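Local structure of predicted protease of the collagenase family (Methanopyrus kandleri, 5D88) at the interface of chains A and B. The protein is a zinc-binding TIM-barrel peptidase of the U32 family that hydrolyses peptide bonds. Coordinates in Å, arbitrary orientation; residue numbers count along the deposited sequence, not the author numbering. Chains: chain A/B, Predicted protease of the collagenase family.

The interface of chains A and B. Residues chain A 142-143, 195, 201; chain B 142-143, 195, 201.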
ATOM      1  N   THR A 142       6.680  -5.545   5.522  1.00 23.59           N
ATOM      2  CA  THR A 142       5.470  -5.113   4.818  1.00 23.80           C
ATOM      3  C   THR A 142       5.445  -3.614   4.533  1.00 23.57           C
ATOM      4  O   THR A 142       4.582  -3.160   3.775  1.00 24.04           O
ATOM      5  CB  THR A 142       4.222  -5.479   5.605  1.00 23.43           C
ATOM      6  OG1 THR A 142       4.275  -4.815   6.876  1.00 24.02           O
ATOM      7  CG2 THR A 142       4.133  -7.012   5.786  1.00 25.29           C
ATOM      8  N   ALA A 143       6.366  -2.844   5.112  1.00 22.91           N
ATOM      9  CA  ALA A 143       6.506  -1.446   4.743  1.00 23.27           C
ATOM     10  C   ALA A 143       7.264  -1.251   3.428  1.00 23.91           C
ATOM     11  O   ALA A 143       7.345  -0.115   2.936  1.00 26.26           O
ATOM     12  CB  ALA A 143       7.212  -0.684   5.860  1.00 24.54           C
ATOM     13  N   PHE A 195       7.324  -6.801  -2.185  1.00 28.31           N
ATOM     14  CA  PHE A 195       6.408  -5.823  -2.730  1.00 28.49           C
ATOM     15  C   PHE A 195       6.445  -5.780  -4.252  1.00 28.35           C
ATOM     16  O   PHE A 195       5.535  -5.202  -4.860  1.00 28.75           O
ATOM     17  CB  PHE A 195       6.740  -4.445  -2.130  1.00 30.82           C
ATOM     18  CG  PHE A 195       5.614  -3.501  -2.165  1.00 33.06           C
ATOM     19  CD1 PHE A 195       4.676  -3.492  -1.143  1.00 35.34           C
ATOM     20  CD2 PHE A 195       5.485  -2.602  -3.209  1.00 35.95           C
ATOM     21  CE1 PHE A 195       3.632  -2.601  -1.143  1.00 38.21           C
ATOM     22  CE2 PHE A 195       4.417  -1.714  -3.239  1.00 37.69           C
ATOM     23  CZ  PHE A 195       3.486  -1.718  -2.196  1.00 39.46           C
ATOM     24  N   PHE A 201       0.515  -5.600  -2.090  1.00 22.95           N
ATOM     25  CA  PHE A 201       0.085  -4.338  -1.472  1.00 25.03           C
ATOM     26  C   PHE A 201      -1.393  -4.393  -1.072  1.00 22.27           C
ATOM     27  O   PHE A 201      -1.771  -4.109   0.076  1.00 22.40           O
ATOM     28  CB  PHE A 201       0.433  -3.284  -2.543  1.00 30.81           C
ATOM     29  CG  PHE A 201      -0.143  -1.923  -2.417  1.00 34.83           C
ATOM     30  CD1 PHE A 201      -0.497  -1.339  -1.238  1.00 41.44           C
ATOM     31  CD2 PHE A 201      -0.154  -1.140  -3.577  1.00 41.46           C
ATOM     32  CE1 PHE A 201      -0.981  -0.001  -1.229  1.00 39.55           C
ATOM     33  CE2 PHE A 201      -0.609   0.134  -3.593  1.00 43.36           C
ATOM     34  CZ  PHE A 201      -1.023   0.726  -2.412  1.00 42.72           C
TER
ATOM     35  N   THR B 142      -1.654   5.400  -8.600  1.00 23.59           N
ATOM     36  CA  THR B 142      -1.594   5.001  -7.192  1.00 23.80           C
ATOM     37  C   THR B 142      -1.415   3.498  -7.002  1.00 23.57           C
ATOM     38  O   THR B 142      -1.150   3.061  -5.877  1.00 24.04           O
ATOM     39  CB  THR B 142      -2.845   5.439  -6.449  1.00 23.43           C
ATOM     40  OG1 THR B 142      -3.980   4.806  -7.056  1.00 24.02           O
ATOM     41  CG2 THR B 142      -2.982   6.979  -6.491  1.00 25.29           C
ATOM     42  N   ALA B 143      -1.545   2.704  -8.065  1.00 22.91           N
ATOM     43  CA  ALA B 143      -1.211   1.292  -7.986  1.00 23.27           C
ATOM     44  C   ALA B 143       0.295   1.032  -8.058  1.00 23.91           C
ATOM     45  O   ALA B 143       0.722  -0.119  -7.877  1.00 26.26           O
ATOM     46  CB  ALA B 143      -1.918   0.531  -9.102  1.00 24.54           C
ATOM     47  N   PHE B 195       5.552   6.429  -5.702  1.00 28.31           N
ATOM     48  CA  PHE B 195       5.581   5.476  -4.613  1.00 28.49           C
ATOM     49  C   PHE B 195       6.951   5.392  -3.954  1.00 28.35           C
ATOM     50  O   PHE B 195       7.055   4.838  -2.852  1.00 28.75           O
ATOM     51  CB  PHE B 195       5.139   4.102  -5.146  1.00 30.82           C
ATOM     52  CG  PHE B 195       4.620   3.205  -4.103  1.00 33.06           C
ATOM     53  CD1 PHE B 195       3.285   3.262  -3.733  1.00 35.34           C
ATOM     54  CD2 PHE B 195       5.454   2.286  -3.491  1.00 35.95           C
ATOM     55  CE1 PHE B 195       2.774   2.416  -2.781  1.00 38.21           C
ATOM     56  CE2 PHE B 195       4.958   1.443  -2.504  1.00 37.69           C
ATOM     57  CZ  PHE B 195       3.608   1.513  -2.150  1.00 39.46           C
ATOM     58  N   PHE B 201       2.330   5.517   0.347  1.00 22.95           N
ATOM     59  CA  PHE B 201       1.531   4.292   0.482  1.00 25.03           C
ATOM     60  C   PHE B 201       0.507   4.418   1.615  1.00 22.27           C
ATOM     61  O   PHE B 201      -0.698   4.180   1.437  1.00 22.40           O
ATOM     62  CB  PHE B 201       2.598   3.196   0.686  1.00 30.81           C
ATOM     63  CG  PHE B 201       2.168   1.864   1.177  1.00 34.83           C
ATOM     64  CD1 PHE B 201       0.933   1.326   0.971  1.00 41.44           C
ATOM     65  CD2 PHE B 201       3.163   1.053   1.734  1.00 41.46           C
ATOM     66  CE1 PHE B 201       0.650   0.010   1.433  1.00 39.55           C
ATOM     67  CE2 PHE B 201       2.917  -0.201   2.179  1.00 43.36           C
ATOM     68  CZ  PHE B 201       1.653  -0.744   2.026  1.00 42.72           C
TER
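The carbonyl oxygen of A:Thr142 meets the rim of the B:Phe201 ring, 3.8 Å from B:Phe201 CE2. It lies in the plane of that ring, so it faces the polarised C-H edge and not the pi cloud; at this distance the contact is at most weakly electrostatic. A:Thr142 and A:Ala143 belong to the 3-10 helix 141-143, whose backbone merely borders the CE2 end of the ring, chiefly through the A:Thr142 carbonyl.

The patch is a hydrophobic cluster on the two-fold axis of the deposited dimer, and every contact has a twin with the chains exchanged. The structure alone does not establish this dimer as the biological one. Four phenylalanines supply most of the 174 Å² hidden here. The A:Phe201 and B:Phe201 side chains run antiparallel past each other at the axis, with ring planes at 89° and centroids 4.8 Å apart. Because symmetry makes the rings equivalent, each brings its CD1-CE1 edge to the axis; the modelled CE1-CE1 approach is too short to be trusted.

In a second edge-to-face pair, A:Phe195 points its CE1 edge at the face of B:Phe201, with planes at 58° and centroids 5.6 Å apart. Its nearest atoms include A:Phe195 CE1 and B:Phe201 CZ, separated by 4.2 Å. Each Phe201 ring thus lies against Phe195 and Phe201 of the other chain.

A:Phe201 stands near the start of helix 200-213, which also carries the zinc ligand His209. Its CG is anti to the backbone N (chi1 166°), which carries the ring away from the helix start towards the axis. Within chain A, A:Phe195 CZ lies 3.5 Å from A:Phe201 CB, so the loop residue probably buttresses the base of the helical side chain.

The Phe195 rings approach from opposite directions, their planes only modestly inclined and strongly offset, so that rims meet instead of full faces. A:Phe195 CE2 lies 3.3 Å from B:Phe195 CE2, and A:Phe195 CZ lies 3.2 Å from B:Phe195 CZ.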